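Local coordinates for ABC transporter, substrate binding protein (Polyamine) (Agrobacterium tumefaciens, PDB 4EUO), which binds gamma-aminobutyric acid (GABA) as a class D periplasmic solute-binding protein, probably delivering it to an ABC transporter, at residues Trp8-Thr12 against Trp200-Ala206; Asn108-Val112 against Ile189-Pro195. All blocks are in the same frame, centred on the assembly; numbering follows the deposited sequence.

Contact 1 joins the two lobes of the periplasmic binding protein fold across the ligand cleft, whereas contact 2 lies on one of those lobes, with its centre about 17 Å from that of contact 1. Along the chain contact 2 is nested inside the loop closed by contact 1. Strand 96-107 runs into Asn108-Val112, and its antiparallel partner, strand 196-200, leads from Ile189-Pro195 at one end to Trp200-Ala206 at the other. Contact 2 therefore sits at the far end of the strand pair whose other end carries Trp200 into the pocket. The contacts also touch directly, Met204 CE packing 4.2 Å from Ile189 CG1.

Contact 1: residues Trp8-Thr12 against Trp200-Ala206; sequences WGGTT and WNGRMTA. With ABU (gamma-amino-butanoic acid), chain E.
Thr11 in the first turn of helix 10-28 approaches Ala206 on helix 201-209, their CA atoms 6.4 Å apart. Trp8 and Gly9 form the loop leading into the first helix. Ala206 CB packs against Thr11, touching OG1 at 3.3 Å. Arg203 bends at chi2 (-74°) and carries its guanidinium across to the backbone at Trp8 and Gly9. Arg203 NH2 donates to Gly9 O at 3.0 Å, approaching from above the carbonyl plane, and makes a weak hydrogen bond to Trp8 O. In this class D binding protein the two segments belong to opposite lobes, so they close on the GABA in the cleft between them. Arg203 NH2 also donates to ABU OXT in a nearly straight bond of 2.8 Å, while Arg203 NE donates to ABU O, the carboxylate lying at the guanidinium edge. Thr12 OG1 adds a 2.6 Å hydrogen bond to that same ABU O and sits over one guanidinium face. Three hydrogen bonds from both segments thus grip the carboxylate, whose negative charge is probably offset by the arginine. The aliphatic chain of the ligand lies along the face of Trp200, with ABU CB 3.3 Å above the ring plane and over its centre. Trp200 turns its edge toward the face of Trp8 in an offset edge-to-face pair, planes at 74°. Trp8 NE1 is held by Asp58, and ABU N lies above one face of the same ring, offset toward the rim. One water links Thr11 OG1 with Thr12 OG1 and makes a weak bond across the contact to Gly202 O; Tyr262 and Asp226 make further hydrogen bonds to the ligand.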
loop_
_atom_site.group_PDB
_atom_site.type_symbol
_atom_site.label_atom_id
_atom_site.label_comp_id
_atom_site.label_asym_id
_atom_site.label_seq_id
_atom_site.Cartn_x
_atom_site.Cartn_y
_atom_site.Cartn_z
ATOM N N TRP A 8 1.258 6.547 -6.093
ATOM C CA TRP A 8 0.419 7.077 -5.060
ATOM C C TRP A 8 0.765 8.485 -4.634
ATOM O O TRP A 8 0.228 8.968 -3.634
ATOM C CB TRP A 8 0.457 6.079 -3.872
ATOM C CG TRP A 8 -0.092 4.748 -4.290
ATOM C CD1 TRP A 8 0.594 3.724 -4.885
ATOM C CD2 TRP A 8 -1.463 4.345 -4.257
ATOM N NE1 TRP A 8 -0.269 2.715 -5.235
ATOM C CE2 TRP A 8 -1.544 3.073 -4.880
ATOM C CE3 TRP A 8 -2.650 4.958 -3.809
ATOM C CZ2 TRP A 8 -2.750 2.370 -4.997
ATOM C CZ3 TRP A 8 -3.851 4.271 -3.962
ATOM C CH2 TRP A 8 -3.888 2.981 -4.520
ATOM N N GLY A 9 1.637 9.128 -5.392
ATOM C CA GLY A 9 1.994 10.516 -5.156
ATOM C C GLY A 9 2.900 10.720 -3.970
ATOM O O GLY A 9 3.284 9.777 -3.258
ATOM N N GLY A 10 3.232 11.979 -3.775
ATOM C CA GLY A 10 3.971 12.435 -2.607
ATOM C C GLY A 10 5.291 11.753 -2.407
ATOM O O GLY A 10 5.988 11.417 -3.354
ATOM N N THR A 11 5.604 11.534 -1.134
ATOM C CA THR A 11 6.905 11.012 -0.739
ATOM C C THR A 11 7.201 9.668 -1.290
ATOM O O THR A 11 8.338 9.366 -1.652
ATOM C CB THR A 11 7.106 11.126 0.758
ATOM O OG1 THR A 11 5.971 10.567 1.432
ATOM C CG2 THR A 11 7.286 12.571 1.198
ATOM N N THR A 12 6.169 8.795 -1.379
ATOM C CA THR A 12 6.420 7.451 -1.918
ATOM C C THR A 12 6.762 7.493 -3.405
ATOM O O THR A 12 7.716 6.869 -3.857
ATOM C CB THR A 12 5.217 6.554 -1.659
ATOM O OG1 THR A 12 5.110 6.504 -0.224
ATOM C CG2 THR A 12 5.397 5.147 -2.242
ATOM N N TRP A 200 -0.067 3.893 6.265
ATOM C CA TRP A 200 0.976 3.171 5.553
ATOM C C TRP A 200 2.293 3.463 6.251
ATOM O O TRP A 200 2.623 4.639 6.478
ATOM C CB TRP A 200 1.025 3.624 4.094
ATOM C CG TRP A 200 -0.162 3.273 3.262
ATOM C CD1 TRP A 200 -0.878 2.116 3.301
ATOM C CD2 TRP A 200 -0.692 4.040 2.175
ATOM N NE1 TRP A 200 -1.852 2.119 2.310
ATOM C CE2 TRP A 200 -1.744 3.286 1.594
ATOM C CE3 TRP A 200 -0.379 5.293 1.628
ATOM C CZ2 TRP A 200 -2.496 3.756 0.509
ATOM C CZ3 TRP A 200 -1.083 5.735 0.514
ATOM C CH2 TRP A 200 -2.147 4.982 -0.016
ATOM N N ASN A 201 3.090 2.417 6.565
ATOM C CA ASN A 201 4.269 2.645 7.392
ATOM C C ASN A 201 5.268 3.624 6.802
ATOM O O ASN A 201 5.848 4.445 7.532
ATOM C CB ASN A 201 4.928 1.323 7.777
ATOM C CG ASN A 201 5.660 0.654 6.634
ATOM O OD1 ASN A 201 5.049 -0.007 5.772
ATOM N ND2 ASN A 201 6.977 0.860 6.576
ATOM N N GLY A 202 5.477 3.549 5.506
ATOM C CA GLY A 202 6.456 4.388 4.845
ATOM C C GLY A 202 6.079 5.855 4.890
ATOM O O GLY A 202 6.962 6.722 4.839
ATOM N N ARG A 203 4.790 6.175 5.048
ATOM C CA ARG A 203 4.397 7.583 5.157
ATOM C C ARG A 203 4.884 8.170 6.480
ATOM O O ARG A 203 5.183 9.371 6.534
ATOM C CB ARG A 203 2.894 7.710 5.028
ATOM C CG ARG A 203 2.391 7.328 3.642
ATOM C CD ARG A 203 2.717 8.421 2.621
ATOM N NE ARG A 203 2.473 7.939 1.257
ATOM C CZ ARG A 203 2.390 8.734 0.195
ATOM N NH1 ARG A 203 2.478 10.049 0.336
ATOM N NH2 ARG A 203 2.136 8.226 -1.006
ATOM N N MET A 204 5.011 7.332 7.523
ATOM C CA MET A 204 5.559 7.783 8.806
ATOM C C MET A 204 7.081 7.913 8.686
ATOM O O MET A 204 7.635 8.910 9.172
ATOM C CB MET A 204 5.180 6.810 9.922
ATOM C CG MET A 204 3.673 6.685 10.147
ATOM S SD MET A 204 2.826 8.247 10.529
ATOM C CE MET A 204 2.167 8.741 8.869
ATOM N N THR A 205 7.749 6.981 7.986
ATOM C CA THR A 205 9.183 7.107 7.723
ATOM C C THR A 205 9.433 8.438 7.007
ATOM O O THR A 205 10.369 9.172 7.375
ATOM C CB THR A 205 9.654 5.961 6.834
ATOM O OG1 THR A 205 9.487 4.758 7.587
ATOM C CG2 THR A 205 11.113 6.103 6.412
ATOM N N ALA A 206 8.611 8.785 6.001
ATOM C CA ALA A 206 8.830 10.045 5.263
ATOM C C ALA A 206 8.630 11.257 6.121
ATOM O O ALA A 206 9.402 12.223 5.998
ATOM C CB ALA A 206 7.938 10.083 4.052
HETATM N N ABU E . -0.913 1.017 -1.423
HETATM C CD ABU E . 0.194 1.461 -0.567
HETATM C CB ABU E . 0.668 2.844 -0.940
HETATM C CG ABU E . 1.808 3.231 -0.062
HETATM C C ABU E . 2.309 4.651 -0.224
HETATM O O ABU E . 3.053 5.156 0.757
HETATM O OXT ABU E . 1.942 5.429 -1.213
HETATM O O HOH W 1 0.574 11.089 -1.640
HETATM O O HOH W 2 6.098 7.931 1.881
#

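Contact 2: residues Asn108-Val112 against Ile189-Pro195; sequences NVDSV and IASAEAP
Asn108 reaches Ile189 in the last part of helix 182-190 because chi1 of 178° sets CG opposite its own backbone N, sending the amide one way and the N-H another. Each finds a carbonyl on Ile189-Pro195. The backbone bond, Asn108 N to Pro195 O at 2.7 Å, is nearly linear and continues the antiparallel pairing of strands 96-107 and 196-200 just beyond both strands, on one lobe of the binding-protein fold. The amide instead meets the helix: Asn108 ND2 donates to Ile189 O at 3.0 Å, with the acceptor close to the amide plane. Ile189 O also accepts from Ala192 N, so the side chain shares a carbonyl with the turn that leaves the helix. Ala190 O lies close to ND2 as well, but the angle is too poor for a bond. At Ala192 the chain departs from the helix with positive phi (64°). Just before it, Ser191 OG accepts from Glu193 N in an ST turn and is hydrogen-bonded to Gln187 O. Across the contact, Asn108 is followed by a 3-10 turn, 109-111, in which Ser111 N returns to Asn108 O at 3.1 Å. The turn brings Ser111 CB to 3.6 Å from Ala192 CB. Cys107, immediately before this segment, forms a disulfide with Cys115. Beyond the turn, Val112 CG1 presses on the pyrrolidine ring of Pro195, 3.4 Å from CG and tighter than ordinary van der Waals contact.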
loop_
_atom_site.group_PDB
_atom_site.type_symbol
_atom_site.label_atom_id
_atom_site.label_comp_id
_atom_site.label_asym_id
_atom_site.label_seq_id
_atom_site.Cartn_x
_atom_site.Cartn_y
_atom_site.Cartn_z
ATOM N N ASN A 108 1.203 11.287 16.458
ATOM C CA ASN A 108 1.859 12.582 16.703
ATOM C C ASN A 108 1.974 12.636 18.251
ATOM O O ASN A 108 1.079 13.122 18.974
ATOM C CB ASN A 108 0.964 13.690 16.162
ATOM C CG ASN A 108 1.502 15.086 16.381
ATOM O OD1 ASN A 108 2.242 15.335 17.336
ATOM N ND2 ASN A 108 1.151 16.000 15.506
ATOM N N VAL A 109 3.051 12.038 18.736
ATOM C CA VAL A 109 3.259 11.787 20.159
ATOM C C VAL A 109 3.136 13.013 21.078
ATOM O O VAL A 109 2.490 12.945 22.125
ATOM C CB VAL A 109 4.562 10.969 20.388
ATOM C CG1 VAL A 109 5.824 11.690 19.860
ATOM C CG2 VAL A 109 4.719 10.576 21.856
ATOM N N ASP A 110 3.685 14.138 20.639
ATOM C CA ASP A 110 3.689 15.342 21.464
ATOM C C ASP A 110 2.372 16.085 21.505
ATOM O O ASP A 110 2.247 17.017 22.299
ATOM C CB ASP A 110 4.860 16.256 21.064
ATOM C CG ASP A 110 6.240 15.697 21.380
ATOM O OD1 ASP A 110 6.332 14.751 22.216
ATOM O OD2 ASP A 110 7.222 16.192 20.797
ATOM N N SER A 111 1.375 15.671 20.687
ATOM C CA SER A 111 0.073 16.331 20.635
ATOM C C SER A 111 -1.009 15.618 21.434
ATOM O O SER A 111 -2.142 16.102 21.510
ATOM C CB SER A 111 -0.379 16.468 19.185
ATOM O OG SER A 111 -0.645 15.181 18.656
ATOM N N VAL A 112 -0.686 14.431 21.978
ATOM C CA VAL A 112 -1.666 13.647 22.704
ATOM C C VAL A 112 -1.135 13.256 24.079
ATOM O O VAL A 112 0.082 13.164 24.268
ATOM C CB VAL A 112 -2.114 12.388 21.904
ATOM C CG1 VAL A 112 -2.866 12.777 20.636
ATOM C CG2 VAL A 112 -0.942 11.465 21.582
ATOM N N ILE A 189 -1.971 13.347 10.598
ATOM C CA ILE A 189 -1.137 13.012 11.735
ATOM C C ILE A 189 -0.303 14.243 12.128
ATOM O O ILE A 189 -0.324 14.647 13.305
ATOM C CB ILE A 189 -0.210 11.794 11.416
ATOM C CG1 ILE A 189 -1.005 10.503 11.071
ATOM C CG2 ILE A 189 0.806 11.597 12.545
ATOM C CD1 ILE A 189 -1.798 9.923 12.260
ATOM N N ALA A 190 0.449 14.825 11.173
ATOM C CA ALA A 190 1.365 15.912 11.503
ATOM C C ALA A 190 0.667 17.152 12.078
ATOM O O ALA A 190 1.241 17.799 12.965
ATOM C CB ALA A 190 2.215 16.287 10.284
ATOM N N SER A 191 -0.537 17.434 11.638
ATOM C CA SER A 191 -1.290 18.617 12.091
ATOM C C SER A 191 -1.997 18.360 13.419
ATOM O O SER A 191 -2.562 19.299 14.003
ATOM C CB SER A 191 -2.365 18.959 11.075
ATOM O OG SER A 191 -3.383 17.979 11.029
ATOM N N ALA A 192 -2.066 17.084 13.847
ATOM C CA ALA A 192 -2.829 16.640 15.004
ATOM C C ALA A 192 -4.327 16.860 14.790
ATOM O O ALA A 192 -5.103 16.756 15.738
ATOM C CB ALA A 192 -2.350 17.295 16.292
ATOM N N GLU A 193 -4.773 17.041 13.523
ATOM C CA GLU A 193 -6.205 17.063 13.248
ATOM C C GLU A 193 -6.763 15.659 13.579
ATOM O O GLU A 193 -7.868 15.522 14.065
ATOM C CB GLU A 193 -6.455 17.435 11.784
ATOM C CG GLU A 193 -7.888 17.680 11.379
ATOM C CD GLU A 193 -7.999 18.165 9.943
ATOM O OE1 GLU A 193 -6.994 18.677 9.393
ATOM O OE2 GLU A 193 -9.081 17.974 9.349
ATOM N N ALA A 194 -5.991 14.600 13.269
ATOM C CA ALA A 194 -6.276 13.220 13.700
ATOM C C ALA A 194 -4.927 12.691 14.068
ATOM O O ALA A 194 -4.168 12.215 13.225
ATOM C CB ALA A 194 -6.917 12.404 12.600
ATOM N N PRO A 195 -4.540 12.884 15.340
ATOM C CA PRO A 195 -3.148 12.650 15.729
ATOM C C PRO A 195 -2.671 11.215 15.782
ATOM O O PRO A 195 -1.483 10.962 15.972
ATOM C CB PRO A 195 -3.044 13.330 17.094
ATOM C CG PRO A 195 -4.428 13.193 17.647
ATOM C CD PRO A 195 -5.328 13.444 16.453
#